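Local coordinates for protein cytochrome P450 (Bacillus subtilis subsp. subtilis, PDB 4RM4) that binds heme and probably works as a cytochrome P450 monooxygenase, using molecular oxygen to oxidise its substrates, at residues V56-V60 / V310-V314; Q157-W161 / E190-F195; Y262-R266 / I367-M373. The contacts are given in a common frame with arbitrary orientation. Where two conformers were deposited one is given. Residues are numbered along the deposited sequence.

How the contacts relate
The three contacts mark separate corners of one cytochrome P450 fold and do not touch: their centres lie about 33 Å (1 and 2), 36 Å (1 and 3) and 37 Å (2 and 3) apart. Contact 1, joining helix 53-61 to the main mixed sheet, comes nearest the cofactor, with the V60 side chain about 4 Å from heme and about 10 Å from that of C349, the likely axial ligand. Contact 2 lies across the chain's centre from contact 1, and its F158 side chain is about 10 Å from heme. Contact 3 is remote from the annotated sites. Helix 226-257 meets both contact 2 (F158, F195) and contact 3 (Y262, L265).

Contact 1: residues V56-V60 / V310-V314; sequences VKKVV and VLAFV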
ATOM      1  N   VAL A  56     -18.656   3.265  -2.449  1.00 14.61           N
ATOM      2  CA  VAL A  56     -17.213   3.455  -2.330  1.00 14.63           C
ATOM      3  C   VAL A  56     -16.558   3.620  -3.701  1.00 16.88           C
ATOM      4  O   VAL A  56     -15.746   4.517  -3.907  1.00 15.94           O
ATOM      5  CB  VAL A  56     -16.531   2.285  -1.585  1.00 16.07           C
ATOM      6  CG1 VAL A  56     -15.007   2.363  -1.771  1.00 16.13           C
ATOM      7  CG2 VAL A  56     -16.889   2.307  -0.110  1.00 16.86           C
ATOM      8  N   LYS A  57     -16.907   2.757  -4.648  1.00 15.70           N
ATOM      9  CA  LYS A  57     -16.243   2.782  -5.954  1.00 15.21           C
ATOM     10  C   LYS A  57     -16.584   4.071  -6.712  1.00 16.93           C
ATOM     11  O   LYS A  57     -15.724   4.667  -7.377  1.00 19.53           O
ATOM     12  CB  LYS A  57     -16.617   1.540  -6.771  1.00 19.03           C
ATOM     13  CG  LYS A  57     -15.699   1.297  -7.955  1.00 19.17           C
ATOM     14  CD  LYS A  57     -15.958  -0.049  -8.597  1.00 20.65           C
ATOM     15  CE  LYS A  57     -14.932  -0.357  -9.680  1.00 28.77           C
ATOM     16  NZ  LYS A  57     -15.135  -1.747 -10.178  1.00 25.16           N
ATOM     17  N   LYS A  58     -17.827   4.521  -6.587  1.00 16.24           N
ATOM     18  CA  LYS A  58     -18.233   5.775  -7.214  1.00 18.13           C
ATOM     19  C   LYS A  58     -17.472   6.968  -6.633  1.00 17.43           C
ATOM     20  O   LYS A  58     -16.963   7.806  -7.383  1.00 16.33           O
ATOM     21  CB  LYS A  58     -19.737   6.004  -7.066  1.00 19.62           C
ATOM     22  CG  LYS A  58     -20.167   7.395  -7.554  1.00 23.74           C
ATOM     23  CD  LYS A  58     -21.656   7.456  -7.897  1.00 28.10           C
ATOM     24  CE  LYS A  58     -22.046   8.839  -8.430  1.00 26.61           C
ATOM     25  NZ  LYS A  58     -21.402   9.148  -9.735  1.00 34.62           N
ATOM     26  N   VAL A  59     -17.409   7.059  -5.304  1.00 17.36           N
ATOM     27  CA  VAL A  59     -16.684   8.160  -4.658  1.00 16.32           C
ATOM     28  C   VAL A  59     -15.230   8.206  -5.148  1.00 18.19           C
ATOM     29  O   VAL A  59     -14.733   9.236  -5.579  1.00 17.98           O
ATOM     30  CB  VAL A  59     -16.715   8.052  -3.106  1.00 16.26           C
ATOM     31  CG1 VAL A  59     -15.751   9.057  -2.442  1.00 14.04           C
ATOM     32  CG2 VAL A  59     -18.155   8.240  -2.575  1.00 20.73           C
ATOM     33  N   VAL A  60     -14.583   7.053  -5.109  1.00 15.26           N
ATOM     34  CA  VAL A  60     -13.162   6.931  -5.380  1.00 15.13           C
ATOM     35  C   VAL A  60     -12.863   7.212  -6.838  1.00 13.42           C
ATOM     36  O   VAL A  60     -11.875   7.852  -7.153  1.00 15.53           O
ATOM     37  CB  VAL A  60     -12.667   5.525  -4.960  1.00 18.55           C
ATOM     38  CG1 VAL A  60     -11.265   5.218  -5.521  1.00 14.56           C
ATOM     39  CG2 VAL A  60     -12.712   5.415  -3.427  1.00 15.10           C
ATOM     40  N   VAL A 310     -15.282  13.099   2.578  1.00 16.96           N
ATOM     41  CA  VAL A 310     -15.870  11.760   2.524  1.00 16.80           C
ATOM     42  C   VAL A 310     -14.790  10.704   2.712  1.00 19.92           C
ATOM     43  O   VAL A 310     -13.744  10.764   2.072  1.00 17.81           O
ATOM     44  CB  VAL A 310     -16.546  11.492   1.163  1.00 20.31           C
ATOM     45  CG1 VAL A 310     -17.110  10.074   1.112  1.00 18.39           C
ATOM     46  CG2 VAL A 310     -17.642  12.531   0.889  1.00 22.40           C
ATOM     47  N   LEU A 311     -15.040   9.756   3.608  1.00 15.09           N
ATOM     48  CA  LEU A 311     -14.159   8.611   3.796  1.00 13.02           C
ATOM     49  C   LEU A 311     -14.755   7.382   3.089  1.00 14.83           C
ATOM     50  O   LEU A 311     -15.844   6.934   3.422  1.00 14.01           O
ATOM     51  CB  LEU A 311     -13.965   8.333   5.288  1.00 15.93           C
ATOM     52  CG  LEU A 311     -13.279   9.425   6.115  1.00 19.90           C
ATOM     53  CD1 LEU A 311     -13.296   9.033   7.591  1.00 20.60           C
ATOM     54  CD2 LEU A 311     -11.844   9.651   5.639  1.00 23.65           C
ATOM     55  N   ALA A 312     -14.038   6.847   2.105  1.00 12.99           N
ATOM     56  CA  ALA A 312     -14.532   5.708   1.340  1.00 13.27           C
ATOM     57  C   ALA A 312     -13.763   4.473   1.801  1.00 16.04           C
ATOM     58  O   ALA A 312     -12.570   4.352   1.548  1.00 14.99           O
ATOM     59  CB  ALA A 312     -14.345   5.953  -0.155  1.00 16.62           C
ATOM     60  N   PHE A 313     -14.449   3.594   2.516  1.00 13.42           N
ATOM     61  CA  PHE A 313     -13.846   2.394   3.090  1.00 13.00           C
ATOM     62  C   PHE A 313     -13.710   1.241   2.104  1.00 13.09           C
ATOM     63  O   PHE A 313     -14.580   0.384   2.012  1.00 13.40           O
ATOM     64  CB  PHE A 313     -14.651   1.959   4.335  1.00 14.48           C
ATOM     65  CG  PHE A 313     -14.411   2.838   5.524  1.00 19.36           C
ATOM     66  CD1 PHE A 313     -13.456   2.499   6.470  1.00 20.11           C
ATOM     67  CD2 PHE A 313     -15.108   4.031   5.679  1.00 15.14           C
ATOM     68  CE1 PHE A 313     -13.196   3.333   7.550  1.00 22.81           C
ATOM     69  CE2 PHE A 313     -14.860   4.862   6.763  1.00 18.47           C
ATOM     70  CZ  PHE A 313     -13.910   4.519   7.695  1.00 20.00           C
ATOM     71  N   VAL A 314     -12.617   1.235   1.347  1.00 15.01           N
ATOM     72  CA  VAL A 314     -12.377   0.177   0.390  1.00 16.77           C
ATOM     73  C   VAL A 314     -12.266  -1.171   1.108  1.00 12.99           C
ATOM     74  O   VAL A 314     -12.621  -2.200   0.553  1.00 14.12           O
ATOM     75  CB  VAL A 314     -11.136   0.450  -0.502  1.00 20.74           C
ATOM     76  CG1 VAL A 314     -11.363   1.689  -1.396  1.00 16.58           C
ATOM     77  CG2 VAL A 314      -9.893   0.627   0.337  1.00 21.35           C
TER
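A single methyl group is the hub of this contact: A312 CB, aimed from the strand at the helix, is met by three valines of 56-60, at 4.0 Å from V56 CG1, 4.1 Å from V59 CG1 and 3.7 Å from V60 CG2. So small a side chain lets the backbones close to 5.1 Å between the CA atoms of V56 and A312. No hydrogen bond links the segments; the seam is aliphatic, extended by V59 CG1 against V310 CG1 (3.9 Å) and V56 CG1 against V314 CG1 (3.7 Å). In the P450 fold this is helix B, residues 53-61, lying on the mixed sheet that holds strand 309-312, with the short axes at 123° and 8.6 Å apart. The V60 side chain also comes within about 4 Å of heme, so the seam borders the cofactor site. Past A312 the chain bends through an inverse gamma turn centred on F313 and enters helix 314-317. The turn places F313 O 3.7 Å from V56 CG2.

Contact 2: residues Q157-W161 / E190-F195; sequences QFKAW and ELAAFF
At the centre F158, W161 and F194 form an aromatic cluster between two α-helical segments, roughly antiparallel (144° between N-to-C directions, segment axes 11.4 Å apart), with W161 and L191 nearest (CA to CA 7.3 Å). The edge of the W161 six-membered ring points at the F194 face in an offset edge-to-face pair, centroids 4.8 Å apart and planes at 65°; W161 takes chi1 m with chi2 -36°, F194 chi1 t. F158 (t) meets F194 obliquely (planes at 41°, CD1 to F194 CE1 3.8 Å) and places CE1 4.0 Å from F195 CZ and 4.3 Å from L191 CD1. L191 (m, m) packs over one face of the indole. These are helices F (155-165) and G (177-204), the pair that in P450s roofs the substrate pocket. Outermost, E190 (m, t) accepts a hydrogen bond from the indole, W161 NE1 to E190 OE1, at 2.9 Å and 165°. The buried indole thus satisfies its N-H on partly exposed E190, leaving the rest to apolar packing against L191 and F194.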
ATOM      1  N   GLN A 157      21.246   5.140   5.787  1.00 24.64           N
ATOM      2  CA  GLN A 157      20.717   6.483   5.905  1.00 28.48           C
ATOM      3  C   GLN A 157      19.333   6.500   5.277  1.00 26.27           C
ATOM      4  O   GLN A 157      18.411   7.156   5.755  1.00 26.86           O
ATOM      5  CB  GLN A 157      21.648   7.435   5.160  1.00 32.37           C
ATOM      6  CG  GLN A 157      21.452   8.896   5.468  1.00 34.16           C
ATOM      7  CD  GLN A 157      22.482   9.752   4.754  1.00 38.10           C
ATOM      8  OE1 GLN A 157      23.245   9.259   3.916  1.00 33.42           O
ATOM      9  NE2 GLN A 157      22.514  11.036   5.084  1.00 35.92           N
ATOM     10  N   PHE A 158      19.199   5.762   4.187  1.00 26.51           N
ATOM     11  CA  PHE A 158      17.937   5.689   3.470  1.00 25.95           C
ATOM     12  C   PHE A 158      16.886   4.939   4.280  1.00 24.92           C
ATOM     13  O   PHE A 158      15.755   5.388   4.415  1.00 25.98           O
ATOM     14  CB  PHE A 158      18.152   5.004   2.127  1.00 27.41           C
ATOM     15  CG  PHE A 158      17.012   5.176   1.180  1.00 24.75           C
ATOM     16  CD1 PHE A 158      16.833   6.372   0.516  1.00 26.39           C
ATOM     17  CD2 PHE A 158      16.125   4.154   0.961  1.00 23.15           C
ATOM     18  CE1 PHE A 158      15.777   6.543  -0.359  1.00 28.60           C
ATOM     19  CE2 PHE A 158      15.071   4.315   0.079  1.00 30.80           C
ATOM     20  CZ  PHE A 158      14.911   5.514  -0.581  1.00 20.47           C
ATOM     21  N   LYS A 159      17.268   3.787   4.815  1.00 21.47           N
ATOM     22  CA  LYS A 159      16.394   3.021   5.692  1.00 23.94           C
ATOM     23  C   LYS A 159      15.922   3.868   6.873  1.00 25.98           C
ATOM     24  O   LYS A 159      14.754   3.845   7.237  1.00 24.20           O
ATOM     25  CB  LYS A 159      17.121   1.772   6.184  1.00 28.22           C
ATOM     26  CG  LYS A 159      16.318   0.912   7.144  1.00 30.78           C
ATOM     27  CD  LYS A 159      15.093   0.319   6.451  1.00 34.37           C
ATOM     28  CE  LYS A 159      14.523  -0.849   7.241  1.00 33.61           C
ATOM     29  NZ  LYS A 159      13.380  -1.508   6.547  1.00 26.35           N
ATOM     30  N   ALA A 160      16.839   4.633   7.460  1.00 25.23           N
ATOM     31  CA  ALA A 160      16.515   5.483   8.600  1.00 23.10           C
ATOM     32  C   ALA A 160      15.425   6.497   8.273  1.00 26.16           C
ATOM     33  O   ALA A 160      14.523   6.731   9.079  1.00 25.85           O
ATOM     34  CB  ALA A 160      17.765   6.195   9.103  1.00 24.27           C
ATOM     35  N   TRP A 161      15.526   7.104   7.093  1.00 22.69           N
ATOM     36  CA  TRP A 161      14.482   7.991   6.578  1.00 25.53           C
ATOM     37  C   TRP A 161      13.147   7.261   6.401  1.00 25.82           C
ATOM     38  O   TRP A 161      12.088   7.795   6.749  1.00 28.43           O
ATOM     39  CB  TRP A 161      14.913   8.577   5.236  1.00 25.11           C
ATOM     40  CG  TRP A 161      15.953   9.649   5.341  1.00 29.81           C
ATOM     41  CD1 TRP A 161      16.069  10.586   6.323  1.00 34.76           C
ATOM     42  CD2 TRP A 161      17.030   9.888   4.429  1.00 29.71           C
ATOM     43  NE1 TRP A 161      17.151  11.400   6.078  1.00 33.18           N
ATOM     44  CE2 TRP A 161      17.760  10.989   4.921  1.00 31.64           C
ATOM     45  CE3 TRP A 161      17.452   9.274   3.242  1.00 27.59           C
ATOM     46  CZ2 TRP A 161      18.886  11.491   4.272  1.00 25.55           C
ATOM     47  CZ3 TRP A 161      18.568   9.775   2.598  1.00 30.38           C
ATOM     48  CH2 TRP A 161      19.272  10.872   3.115  1.00 28.46           C
ATOM     49  N   GLU A 190      15.409  16.358   4.087  1.00 32.90           N
ATOM     50  CA  GLU A 190      16.621  15.563   3.925  1.00 30.06           C
ATOM     51  C   GLU A 190      16.472  14.584   2.762  1.00 31.81           C
ATOM     52  O   GLU A 190      17.437  14.325   2.037  1.00 28.64           O
ATOM     53  CB  GLU A 190      16.983  14.822   5.214  1.00 33.45           C
ATOM     54  CG  GLU A 190      17.542  15.725   6.313  1.00 33.55           C
ATOM     55  CD  GLU A 190      17.799  14.990   7.626  1.00 41.37           C
ATOM     56  OE1 GLU A 190      17.541  13.767   7.705  1.00 38.37           O
ATOM     57  OE2 GLU A 190      18.269  15.643   8.583  1.00 44.87           O
ATOM     58  N   LEU A 191      15.270  14.034   2.589  1.00 27.68           N
ATOM     59  CA  LEU A 191      15.009  13.158   1.445  1.00 27.80           C
ATOM     60  C   LEU A 191      15.125  13.918   0.134  1.00 25.79           C
ATOM     61  O   LEU A 191      15.727  13.432  -0.812  1.00 24.71           O
ATOM     62  CB  LEU A 191      13.626  12.498   1.529  1.00 26.94           C
ATOM     63  CG  LEU A 191      13.534  11.184   2.301  1.00 29.06           C
ATOM     64  CD1 LEU A 191      14.394  10.106   1.661  1.00 20.32           C
ATOM     65  CD2 LEU A 191      13.939  11.415   3.734  1.00 37.91           C
ATOM     66  N   ALA A 192      14.530  15.107   0.093  1.00 28.47           N
ATOM     67  CA  ALA A 192      14.586  15.972  -1.077  1.00 30.11           C
ATOM     68  C   ALA A 192      16.019  16.226  -1.553  1.00 25.26           C
ATOM     69  O   ALA A 192      16.326  16.021  -2.727  1.00 26.37           O
ATOM     70  CB  ALA A 192      13.879  17.292  -0.790  1.00 26.89           C
ATOM     71  N   ALA A 193      16.885  16.668  -0.644  1.00 28.92           N
ATOM     72  CA  ALA A 193      18.289  16.925  -0.972  1.00 26.77           C
ATOM     73  C   ALA A 193      19.011  15.660  -1.423  1.00 24.97           C
ATOM     74  O   ALA A 193      19.835  15.691  -2.333  1.00 23.11           O
ATOM     75  CB  ALA A 193      19.014  17.562   0.218  1.00 25.93           C
ATOM     76  N   PHE A 194      18.689  14.538  -0.788  1.00 25.36           N
ATOM     77  CA  PHE A 194      19.294  13.270  -1.143  1.00 21.45           C
ATOM     78  C   PHE A 194      18.871  12.879  -2.557  1.00 21.31           C
ATOM     79  O   PHE A 194      19.718  12.536  -3.396  1.00 20.45           O
ATOM     80  CB  PHE A 194      18.886  12.190  -0.126  1.00 24.67           C
ATOM     81  CG  PHE A 194      19.475  10.825  -0.402  1.00 25.93           C
ATOM     82  CD1 PHE A 194      18.755   9.875  -1.113  1.00 32.09           C
ATOM     83  CD2 PHE A 194      20.729  10.488   0.076  1.00 30.09           C
ATOM     84  CE1 PHE A 194      19.285   8.620  -1.355  1.00 35.35           C
ATOM     85  CE2 PHE A 194      21.268   9.236  -0.160  1.00 36.11           C
ATOM     86  CZ  PHE A 194      20.546   8.298  -0.876  1.00 30.67           C
ATOM     87  N   PHE A 195      17.568  12.945  -2.832  1.00 22.02           N
ATOM     88  CA  PHE A 195      17.069  12.623  -4.169  1.00 20.96           C
ATOM     89  C   PHE A 195      17.642  13.596  -5.204  1.00 18.84           C
ATOM     90  O   PHE A 195      17.901  13.211  -6.336  1.00 19.57           O
ATOM     91  CB  PHE A 195      15.536  12.638  -4.233  1.00 20.51           C
ATOM     92  CG  PHE A 195      14.885  11.438  -3.602  1.00 20.32           C
ATOM     93  CD1 PHE A 195      15.306  10.150  -3.918  1.00 18.75           C
ATOM     94  CD2 PHE A 195      13.846  11.596  -2.698  1.00 19.46           C
ATOM     95  CE1 PHE A 195      14.702   9.044  -3.334  1.00 17.85           C
ATOM     96  CE2 PHE A 195      13.250  10.493  -2.107  1.00 17.22           C
ATOM     97  CZ  PHE A 195      13.676   9.227  -2.427  1.00 17.52           C
TER

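Contact 3: residues Y262-R266 / I367-M373; sequences YEELR and ISAFPHM
This is a helix-to-helix-end contact of mixed character: short helix 261-267 (helix J of the P450 fold) packs on the last turn of helix 352-369 (helix L) and the loop after it. Residues 262-266 and 367-369 are helical, F370 leaves helical angles (-126/117), and H372 and M373 are extended. R266 and I367 are nearest, CA to CA 5.9 Å. Y262, chi1 t, lies between the helix end and the loop: I367 (m, t) sets CG2 3.9 Å from the Y262 ring centroid, 18° off its normal, a CH-pi contact, and Y262 OH donates to F370 O at 2.8 Å. M373 (t, t, m) brings CB 3.9 Å from Y262 CE1 and SD obliquely beside the ring, 5.4 Å from its centroid, a Met-aromatic contact. R266, chi1 to chi3 all t, donates from NE to I367 O (2.9 Å) and from NH2 to S368 O (2.8 Å), main-chain carbonyls at the C-terminal end of helix 352-369, where no further turn takes them up. P371 CA sits over the guanidinium, 3.7 Å from R266 CZ. L265 CB meets I367 CD1 at 4.0 Å. Behind, Y262 and L265 rest on helix 226-257, L265 and I367 on M272 of helix 272-282, while F370 turns to F129.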
ATOM      1  N   TYR A 262      -1.947 -23.247   2.861  1.00 21.30           N
ATOM      2  CA  TYR A 262      -0.480 -23.178   2.887  1.00 19.25           C
ATOM      3  C   TYR A 262       0.112 -24.333   2.090  1.00 22.28           C
ATOM      4  O   TYR A 262       1.004 -24.149   1.266  1.00 19.46           O
ATOM      5  CB  TYR A 262       0.041 -23.216   4.335  1.00 23.19           C
ATOM      6  CG  TYR A 262       1.527 -22.909   4.499  1.00 20.25           C
ATOM      7  CD1 TYR A 262       1.961 -21.635   4.836  1.00 20.08           C
ATOM      8  CD2 TYR A 262       2.491 -23.899   4.329  1.00 22.31           C
ATOM      9  CE1 TYR A 262       3.331 -21.349   4.994  1.00 19.50           C
ATOM     10  CE2 TYR A 262       3.849 -23.622   4.478  1.00 21.91           C
ATOM     11  CZ  TYR A 262       4.258 -22.349   4.805  1.00 22.02           C
ATOM     12  OH  TYR A 262       5.607 -22.080   4.970  1.00 24.55           O
ATOM     13  N   GLU A 263      -0.410 -25.530   2.340  1.00 22.84           N
ATOM     14  CA  GLU A 263       0.077 -26.741   1.703  0.56 21.77           C
ATOM     15  C   GLU A 263      -0.239 -26.745   0.209  1.00 21.75           C
ATOM     16  O   GLU A 263       0.567 -27.189  -0.610  1.00 25.74           O
ATOM     17  CB  GLU A 263      -0.562 -27.957   2.383  0.56 22.74           C
ATOM     18  CG  GLU A 263      -0.276 -28.071   3.885  0.56 26.17           C
ATOM     19  CD  GLU A 263      -0.679 -26.843   4.707  0.56 24.90           C
ATOM     20  OE1 GLU A 263      -1.791 -26.286   4.517  0.56 22.08           O
ATOM     21  OE2 GLU A 263       0.131 -26.439   5.568  0.56 32.50           O
ATOM     22  N   GLU A 264      -1.430 -26.262  -0.132  1.00 22.96           N
ATOM     23  CA  GLU A 264      -1.860 -26.183  -1.527  1.00 22.53           C
ATOM     24  C   GLU A 264      -0.958 -25.225  -2.305  1.00 25.67           C
ATOM     25  O   GLU A 264      -0.557 -25.518  -3.431  1.00 29.50           O
ATOM     26  CB  GLU A 264      -3.322 -25.730  -1.624  1.00 23.07           C
ATOM     27  CG  GLU A 264      -3.806 -25.426  -3.036  1.00 25.06           C
ATOM     28  CD  GLU A 264      -4.205 -26.677  -3.828  1.00 33.56           C
ATOM     29  OE1 GLU A 264      -4.296 -27.781  -3.240  1.00 41.88           O
ATOM     30  OE2 GLU A 264      -4.441 -26.547  -5.050  1.00 34.57           O
ATOM     31  N   LEU A 265      -0.642 -24.078  -1.706  1.00 23.16           N
ATOM     32  CA  LEU A 265       0.252 -23.117  -2.359  1.00 21.38           C
ATOM     33  C   LEU A 265       1.667 -23.681  -2.493  1.00 25.68           C
ATOM     34  O   LEU A 265       2.333 -23.471  -3.502  1.00 26.94           O
ATOM     35  CB  LEU A 265       0.274 -21.765  -1.621  1.00 20.22           C
ATOM     36  CG  LEU A 265      -0.975 -20.904  -1.830  1.00 25.77           C
ATOM     37  CD1 LEU A 265      -0.941 -19.597  -1.013  1.00 15.74           C
ATOM     38  CD2 LEU A 265      -1.170 -20.629  -3.321  1.00 21.09           C
ATOM     39  N   ARG A 266       2.132 -24.392  -1.473  1.00 23.36           N
ATOM     40  CA  ARG A 266       3.450 -25.004  -1.554  1.00 25.92           C
ATOM     41  C   ARG A 266       3.516 -26.029  -2.694  1.00 26.51           C
ATOM     42  O   ARG A 266       4.510 -26.096  -3.417  1.00 26.43           O
ATOM     43  CB  ARG A 266       3.842 -25.642  -0.219  1.00 27.90           C
ATOM     44  CG  ARG A 266       5.291 -26.063  -0.152  1.00 30.22           C
ATOM     45  CD  ARG A 266       5.801 -26.092   1.281  1.00 30.80           C
ATOM     46  NE  ARG A 266       7.259 -25.966   1.319  1.00 30.67           N
ATOM     47  CZ  ARG A 266       8.100 -26.995   1.361  1.00 32.62           C
ATOM     48  NH1 ARG A 266       7.631 -28.234   1.372  1.00 35.21           N
ATOM     49  NH2 ARG A 266       9.407 -26.785   1.391  1.00 38.77           N
ATOM     50  N   ILE A 367       6.996 -19.572   1.426  1.00 19.98           N
ATOM     51  CA  ILE A 367       6.311 -20.850   1.559  1.00 21.15           C
ATOM     52  C   ILE A 367       7.175 -22.012   1.063  1.00 26.64           C
ATOM     53  O   ILE A 367       7.077 -23.130   1.576  1.00 27.00           O
ATOM     54  CB  ILE A 367       4.918 -20.839   0.869  1.00 22.58           C
ATOM     55  CG1 ILE A 367       4.034 -19.746   1.476  1.00 22.57           C
ATOM     56  CG2 ILE A 367       4.231 -22.183   1.023  1.00 26.06           C
ATOM     57  CD1 ILE A 367       2.639 -19.651   0.861  1.00 18.77           C
ATOM     58  N   SER A 368       8.022 -21.741   0.075  1.00 22.50           N
ATOM     59  CA  SER A 368       8.956 -22.742  -0.440  1.00 29.60           C
ATOM     60  C   SER A 368      10.041 -23.085   0.585  1.00 30.30           C
ATOM     61  O   SER A 368      10.475 -24.238   0.696  1.00 27.47           O
ATOM     62  CB  SER A 368       9.603 -22.236  -1.737  1.00 27.93           C
ATOM     63  OG  SER A 368      10.438 -23.218  -2.329  1.00 36.35           O
ATOM     64  N   ALA A 369      10.482 -22.079   1.338  1.00 24.94           N
ATOM     65  CA  ALA A 369      11.563 -22.276   2.295  1.00 28.48           C
ATOM     66  C   ALA A 369      11.122 -23.040   3.535  1.00 30.74           C
ATOM     67  O   ALA A 369      11.950 -23.640   4.223  1.00 33.15           O
ATOM     68  CB  ALA A 369      12.177 -20.939   2.696  1.00 28.54           C
ATOM     69  N   PHE A 370       9.825 -23.014   3.821  1.00 28.22           N
ATOM     70  CA  PHE A 370       9.313 -23.593   5.062  1.00 28.40           C
ATOM     71  C   PHE A 370       8.204 -24.607   4.823  1.00 27.88           C
ATOM     72  O   PHE A 370       7.139 -24.269   4.300  1.00 25.39           O
ATOM     73  CB  PHE A 370       8.853 -22.485   6.010  1.00 26.68           C
ATOM     74  CG  PHE A 370       9.970 -21.587   6.458  1.00 28.26           C
ATOM     75  CD1 PHE A 370      10.909 -22.039   7.370  1.00 32.65           C
ATOM     76  CD2 PHE A 370      10.106 -20.311   5.936  1.00 29.08           C
ATOM     77  CE1 PHE A 370      11.954 -21.229   7.779  1.00 33.36           C
ATOM     78  CE2 PHE A 370      11.154 -19.490   6.336  1.00 32.48           C
ATOM     79  CZ  PHE A 370      12.080 -19.954   7.262  1.00 31.99           C
ATOM     80  N   PRO A 371       8.456 -25.867   5.198  1.00 23.77           N
ATOM     81  CA  PRO A 371       7.467 -26.926   4.976  1.00 30.36           C
ATOM     82  C   PRO A 371       6.186 -26.671   5.762  1.00 29.47           C
ATOM     83  O   PRO A 371       5.083 -26.904   5.255  1.00 31.92           O
ATOM     84  CB  PRO A 371       8.185 -28.189   5.474  1.00 34.43           C
ATOM     85  CG  PRO A 371       9.251 -27.697   6.395  1.00 36.16           C
ATOM     86  CD  PRO A 371       9.684 -26.374   5.841  1.00 32.06           C
ATOM     87  N   HIS A 372       6.329 -26.181   6.986  1.00 28.81           N
ATOM     88  CA  HIS A 372       5.173 -25.921   7.830  1.00 30.90           C
ATOM     89  C   HIS A 372       5.382 -24.676   8.688  1.00 30.89           C
ATOM     90  O   HIS A 372       6.498 -24.368   9.101  1.00 30.06           O
ATOM     91  CB  HIS A 372       4.866 -27.134   8.713  1.00 34.20           C
ATOM     92  CG  HIS A 372       3.858 -26.857   9.787  1.00 35.85           C
ATOM     93  ND1 HIS A 372       2.498 -26.928   9.568  1.00 37.46           N
ATOM     94  CD2 HIS A 372       4.012 -26.510  11.087  1.00 36.60           C
ATOM     95  CE1 HIS A 372       1.858 -26.637  10.688  1.00 33.97           C
ATOM     96  NE2 HIS A 372       2.754 -26.381  11.625  1.00 35.58           N
ATOM     97  N   MET A 373       4.290 -23.972   8.957  1.00 28.48           N
ATOM     98  CA  MET A 373       4.346 -22.715   9.681  1.00 26.30           C
ATOM     99  C   MET A 373       3.041 -22.547  10.457  1.00 28.18           C
ATOM    100  O   MET A 373       1.978 -22.939   9.976  1.00 30.24           O
ATOM    101  CB  MET A 373       4.543 -21.580   8.674  1.00 25.65           C
ATOM    102  CG  MET A 373       4.942 -20.257   9.248  1.00 27.92           C
ATOM    103  SD  MET A 373       5.110 -19.020   7.943  1.00 27.41           S
ATOM    104  CE  MET A 373       6.670 -19.465   7.194  1.00 28.22           C
TER